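Local coordinates for protein thiosulfate sulfurtransferase TUM1 (Saccharomyces cerevisiae, PDB 3UTN) that accepts persulfide sulfur from NFS1 and passes it to UBA4 in the pathway that 2-thiolates the wobble uridine of tRNAs, at residues 122-125 and 126-130; 208-212 and 213-217; 237-240 and 241-245. One frame throughout, in Å; residues are numbered along the deposited sequence.

Interaction 1: residues 122-125 and 126-130; sequences VGNF and SSPRC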
# COMPACT_ATOMS: atom_id res chain seq x y z
N VAL A 122 9.00 3.33 7.49
CA VAL A 122 9.33 1.91 7.56
C VAL A 122 10.07 1.50 6.30
O VAL A 122 11.11 0.86 6.37
CB VAL A 122 8.07 1.05 7.77
CG1 VAL A 122 8.43 -0.43 7.74
CG2 VAL A 122 7.42 1.42 9.08
N GLY A 123 9.53 1.90 5.16
CA GLY A 123 10.12 1.55 3.89
C GLY A 123 9.10 0.80 3.08
O GLY A 123 9.03 -0.42 3.14
N ASN A 124 8.29 1.54 2.35
CA ASN A 124 7.28 0.94 1.48
C ASN A 124 6.42 -0.03 2.22
O ASN A 124 6.18 -1.15 1.79
CB ASN A 124 7.96 0.27 0.31
CG ASN A 124 8.55 1.27 -0.62
OD1 ASN A 124 7.91 2.27 -0.93
ND2 ASN A 124 9.77 1.03 -1.07
N PHE A 125 5.96 0.43 3.37
CA PHE A 125 5.18 -0.39 4.23
C PHE A 125 3.74 0.08 4.16
O PHE A 125 2.88 -0.66 3.71
CB PHE A 125 5.72 -0.29 5.64
CG PHE A 125 5.04 -1.20 6.61
CD1 PHE A 125 4.26 -0.68 7.62
CD2 PHE A 125 5.17 -2.58 6.50
CE1 PHE A 125 3.62 -1.51 8.53
CE2 PHE A 125 4.54 -3.42 7.40
CZ PHE A 125 3.76 -2.89 8.42
N SER A 126 3.49 1.31 4.58
CA SER A 126 2.16 1.88 4.52
C SER A 126 2.08 2.91 3.42
O SER A 126 1.00 3.29 2.97
CB SER A 126 1.84 2.55 5.85
OG SER A 126 2.88 3.44 6.20
N SER A 127 3.23 3.39 2.99
CA SER A 127 3.26 4.41 1.96
C SER A 127 2.64 3.91 0.66
O SER A 127 1.90 4.65 0.04
CB SER A 127 4.67 4.95 1.74
OG SER A 127 5.56 3.91 1.40
N PRO A 128 2.90 2.64 0.27
CA PRO A 128 2.26 2.21 -0.97
C PRO A 128 0.76 2.26 -0.82
O PRO A 128 0.07 2.76 -1.70
CB PRO A 128 2.75 0.77 -1.13
CG PRO A 128 4.02 0.72 -0.37
CD PRO A 128 3.74 1.57 0.83
N ARG A 129 0.25 1.75 0.30
CA ARG A 129 -1.16 1.81 0.61
C ARG A 129 -1.65 3.23 0.45
O ARG A 129 -2.68 3.49 -0.16
CB ARG A 129 -1.40 1.35 2.04
CG ARG A 129 -2.81 1.61 2.51
CD ARG A 129 -3.73 0.57 1.93
NE ARG A 129 -5.12 0.88 2.17
CZ ARG A 129 -6.11 0.01 2.03
NH1 ARG A 129 -5.84 -1.23 1.66
NH2 ARG A 129 -7.36 0.38 2.27
N CYS A 130 -0.89 4.16 1.03
CA CYS A 130 -1.24 5.55 0.99
C CYS A 130 -1.17 6.12 -0.42
O CYS A 130 -2.11 6.76 -0.88
CB CYS A 130 -0.34 6.34 1.90
SG CYS A 130 -0.57 8.10 1.64
O HOH W 1 7.71 4.53 0.37
O HOH W 2 1.24 -0.29 1.78
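Pro128 packs its ring against the backbone of Asn124 and Phe125, where the loop 122-125 turns into the helix that starts at Ser127. The packing is van der Waals: Pro128 CD lies 3.4 Å from the carbonyl carbon Asn124 C, and Pro128 CG rests 4.0 Å from Asn124 CB. Next to it the hydroxyl of Ser127 comes over the backbone of Asn124, with Ser127 OG 3.4 Å from Asn124 CA; a chi1 of 58° turns the hydroxyl to the loop side.

No direct hydrogen bond links the two segments, and two waters do this work. One is reached by Asn124 OD1 at 2.6 Å and by Ser127 OG at 2.5 Å. The other donates to Phe125 O (2.6 Å) and accepts from Arg129 N at 2.7 Å, so an amide of the first helical turn is served by solvent. The first complete turn is closed by Cys130 N bonding to Ser126 O.

Charge enters through Asp120, whose OD2 accepts from the backbone N of Phe125, Ser126 and Ser127; this cluster of amides at a helix start would probably favour the ionised carboxylate. The amide end of Asn124 is held by Lys248 O and Asn146 OD1 through ND2, and Ser126 OG bonds to Ala52 O.

The turn lies after strand 115-119 of the first rhodanese domain and opens helix 127-136. Pro128 also touches Val289, Ile290 and Thr293 of helix 286-297, while Asn124, Ser127 and Pro128 lean on Leu144 of strand 141-145.

Interaction 2: residues 208-212 and 213-217; sequences DARSL and GRFEG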
# COMPACT_ATOMS: atom_id res chain seq x y z
N ASP A 208 -1.05 -13.02 -1.81
CA ASP A 208 -1.26 -12.61 -0.47
C ASP A 208 0.07 -12.12 0.05
O ASP A 208 1.06 -12.84 0.02
CB ASP A 208 -1.79 -13.78 0.34
CG ASP A 208 -2.38 -13.34 1.63
OD1 ASP A 208 -1.68 -12.63 2.37
OD2 ASP A 208 -3.54 -13.70 1.90
N ALA A 209 0.08 -10.87 0.49
CA ALA A 209 1.32 -10.21 0.90
C ALA A 209 1.75 -10.59 2.31
O ALA A 209 2.81 -10.18 2.76
CB ALA A 209 1.18 -8.71 0.79
N ARG A 210 0.92 -11.37 2.99
CA ARG A 210 1.25 -11.80 4.34
C ARG A 210 2.43 -12.74 4.28
O ARG A 210 2.78 -13.24 3.22
CB ARG A 210 0.09 -12.51 5.00
CG ARG A 210 -1.08 -11.60 5.31
CD ARG A 210 -2.26 -12.44 5.77
NE ARG A 210 -2.68 -13.36 4.73
CZ ARG A 210 -3.12 -14.59 4.96
NH1 ARG A 210 -3.18 -15.06 6.20
NH2 ARG A 210 -3.48 -15.35 3.95
N SER A 211 3.05 -12.97 5.43
CA SER A 211 4.13 -13.93 5.52
C SER A 211 3.63 -15.26 4.99
O SER A 211 2.43 -15.56 5.05
CB SER A 211 4.56 -14.08 6.97
OG SER A 211 3.51 -14.66 7.72
N LEU A 212 4.56 -16.04 4.45
CA LEU A 212 4.27 -17.38 3.99
C LEU A 212 3.63 -18.18 5.12
O LEU A 212 2.67 -18.91 4.90
CB LEU A 212 5.56 -18.05 3.51
CG LEU A 212 5.47 -19.50 3.05
CD1 LEU A 212 4.53 -19.65 1.88
CD2 LEU A 212 6.85 -20.04 2.70
N GLY A 213 4.14 -18.00 6.34
CA GLY A 213 3.64 -18.70 7.51
C GLY A 213 2.17 -18.43 7.74
O GLY A 213 1.38 -19.35 7.97
N ARG A 214 1.79 -17.16 7.68
CA ARG A 214 0.40 -16.77 7.80
C ARG A 214 -0.42 -17.32 6.64
O ARG A 214 -1.51 -17.84 6.84
CB ARG A 214 0.27 -15.26 7.86
CG ARG A 214 0.71 -14.68 9.19
CD ARG A 214 0.81 -13.18 9.10
NE ARG A 214 -0.49 -12.56 8.88
CZ ARG A 214 -0.67 -11.28 8.59
NH1 ARG A 214 0.38 -10.47 8.47
NH2 ARG A 214 -1.89 -10.80 8.43
N PHE A 215 0.12 -17.20 5.44
CA PHE A 215 -0.53 -17.74 4.27
C PHE A 215 -0.77 -19.23 4.45
O PHE A 215 -1.86 -19.73 4.19
CB PHE A 215 0.33 -17.52 3.04
CG PHE A 215 -0.28 -18.03 1.78
CD1 PHE A 215 -1.06 -17.20 1.00
CD2 PHE A 215 -0.07 -19.34 1.38
CE1 PHE A 215 -1.63 -17.67 -0.17
CE2 PHE A 215 -0.64 -19.82 0.21
CZ PHE A 215 -1.42 -18.98 -0.56
N GLU A 216 0.26 -19.94 4.91
CA GLU A 216 0.18 -21.38 5.06
C GLU A 216 -0.66 -21.80 6.25
O GLU A 216 -1.03 -22.96 6.37
CB GLU A 216 1.59 -21.98 5.14
CG GLU A 216 2.30 -21.98 3.79
CD GLU A 216 3.69 -22.57 3.86
OE1 GLU A 216 4.23 -22.72 4.97
OE2 GLU A 216 4.24 -22.87 2.78
N GLY A 217 -0.96 -20.85 7.13
CA GLY A 217 -1.68 -21.15 8.35
C GLY A 217 -0.78 -21.72 9.42
O GLY A 217 -1.24 -22.14 10.47
O HOH W 3 2.94 -11.14 7.62
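Arg210 crosses Arg214 at about a right angle, laying its aliphatic chain against one face of the Arg214 guanidinium. Arg210 CB lies 3.9 Å from Arg214 CZ. One atom on, CG sits over the centre of that guanidinium, 3.3 Å from its plane, and CD approaches Arg214 NH2 at 3.1 Å. There the chain bends, chi3 -61°, and NE and NH2 grip Asp208 side-on: NE bonds to OD1 on its syn side, tilted 29° out of the carboxylate plane, at 2.7 Å, and NH2 meets OD2 from above that plane in a salt bridge of 2.6 Å. One face of this guanidinium is covered by the backbone of Phe215. NH2 also bonds to Gly229 O, NH1 is salt-bridged to Glu221, which takes Arg214 NH2 as well, and Trp310 makes a cation-pi contact.

Asp208 OD1 takes the backbone N of Arg210 as well, an Asx turn. Ser211 is the N-cap: its OG accepts from Arg214 N at 3.0 Å.

Asx turn, serine N-cap and first helical turn together carry the chain from strand 205-208 into helix 212-216 of the catalytic rhodanese domain, with the Arg210 side chain about 4 Å from that of the persulfide-forming Cys282.

Interaction 3: residues 237-240 and 241-245; sequences LPYG and SLLDP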
# COMPACT_ATOMS: atom_id res chain seq x y z
N LEU A 237 2.79 -14.13 -1.56
CA LEU A 237 3.80 -13.23 -2.05
C LEU A 237 4.07 -12.26 -0.92
O LEU A 237 3.63 -11.12 -0.96
CB LEU A 237 3.33 -12.53 -3.32
CG LEU A 237 4.42 -11.91 -4.20
CD1 LEU A 237 5.51 -12.91 -4.54
CD2 LEU A 237 3.79 -11.37 -5.47
N PRO A 238 4.78 -12.74 0.12
CA PRO A 238 5.06 -11.89 1.26
C PRO A 238 5.70 -10.61 0.77
O PRO A 238 6.66 -10.66 0.00
CB PRO A 238 6.02 -12.73 2.10
CG PRO A 238 5.60 -14.12 1.79
CD PRO A 238 5.35 -14.08 0.32
N TYR A 239 5.12 -9.48 1.15
CA TYR A 239 5.51 -8.20 0.57
C TYR A 239 7.01 -7.95 0.65
O TYR A 239 7.58 -7.37 -0.26
CB TYR A 239 4.73 -7.07 1.23
CG TYR A 239 5.17 -6.75 2.63
CD1 TYR A 239 6.20 -5.84 2.86
CD2 TYR A 239 4.55 -7.34 3.73
CE1 TYR A 239 6.61 -5.53 4.14
CE2 TYR A 239 4.96 -7.04 5.01
CZ TYR A 239 5.98 -6.13 5.21
OH TYR A 239 6.39 -5.82 6.48
N GLY A 240 7.62 -8.40 1.75
CA GLY A 240 9.05 -8.23 1.98
C GLY A 240 9.88 -8.85 0.87
O GLY A 240 10.98 -8.39 0.59
N SER A 241 9.33 -9.88 0.24
CA SER A 241 10.01 -10.55 -0.87
C SER A 241 10.15 -9.62 -2.07
O SER A 241 10.97 -9.85 -2.95
CB SER A 241 9.26 -11.81 -1.28
OG SER A 241 8.07 -11.49 -1.97
N LEU A 242 9.34 -8.57 -2.11
CA LEU A 242 9.32 -7.68 -3.26
C LEU A 242 10.02 -6.37 -2.96
O LEU A 242 10.09 -5.48 -3.80
CB LEU A 242 7.89 -7.47 -3.74
CG LEU A 242 7.22 -8.76 -4.23
CD1 LEU A 242 5.86 -8.46 -4.79
CD2 LEU A 242 8.07 -9.45 -5.28
N LEU A 243 10.55 -6.26 -1.75
CA LEU A 243 11.29 -5.08 -1.35
C LEU A 243 12.72 -5.47 -1.11
O LEU A 243 12.99 -6.60 -0.70
CB LEU A 243 10.70 -4.48 -0.08
CG LEU A 243 9.23 -4.06 -0.17
CD1 LEU A 243 8.78 -3.50 1.16
CD2 LEU A 243 9.06 -3.02 -1.27
N ASP A 244 13.64 -4.55 -1.36
CA ASP A 244 15.01 -4.80 -0.97
C ASP A 244 15.03 -5.11 0.53
O ASP A 244 14.42 -4.38 1.31
CB ASP A 244 15.91 -3.62 -1.30
CG ASP A 244 17.30 -3.78 -0.72
OD1 ASP A 244 18.18 -4.31 -1.43
OD2 ASP A 244 17.49 -3.41 0.46
N PRO A 245 15.70 -6.20 0.92
CA PRO A 245 15.68 -6.71 2.30
C PRO A 245 16.07 -5.68 3.36
O PRO A 245 15.46 -5.64 4.43
CB PRO A 245 16.69 -7.85 2.27
CG PRO A 245 16.67 -8.33 0.87
CD PRO A 245 16.49 -7.09 0.04
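Ser241 closes back on Pro238 with both its hydroxyl and its amide. Pro238 O therefore takes two donors: Ser241 OG gives it a short bond of 2.6 Å in the carbonyl plane, and Ser241 N approaches at 2.8 Å from above that plane. With chi1 at 73° the OG swings back over its own backbone, facing Pro238 O.

The next two amides repeat the three-residue step. Leu242 N donates to Tyr239 O at 2.8 Å, again from above the carbonyl plane, with an N-H...O angle of 156°. Leu243 N donates to Gly240 O over a longer 3.2 Å, meeting the oxygen steeply, 73° out of the carbonyl plane. Such successive i to i+3 bonds define a 3-10 turn, here spanning 239-242, in the connection that leads from strand 234-236 to helix 255-267 of the second rhodanese domain.

Apolar groups cover the turn on separate sides. Leu237 and Leu242 cross at about a right angle, CD2 of Leu237 meeting CD1 of Leu242 at 3.6 Å; both side chains lie on Ala264 of helix 255-267. Leu243 CD1 comes to the edge of the Tyr239 ring, in its plane, 3.9 Å from Tyr239 CD1. That ring also touches Ser287, Ile290 and Ile291 of helix 286-297, and Leu242 reaches Ala294 of the same helix.

In the fold
Interactions 2 and 3 belong to the catalytic rhodanese domain and join through backbone: Asp208 O lies 2.7 Å from Leu237 N and Ala209 O 2.9 Å from Tyr239 N, both probable hydrogen bonds, while Pro238 CG packs 3.3 Å from Arg210 O. Interaction 1 comes from the other domain and meets interaction 3 across the interface, with Phe125 CE2 3.2 Å from Tyr239 OH and Leu243 CD1 3.6 Å from Asn124 O. Interactions 1 and 2 do not touch; their nearest atoms are about 8 Å apart. Between side chains, the distance to Cys282 rises from about 4 Å for Arg210 to about 6 Å for Tyr239 and about 9 Å for Phe125.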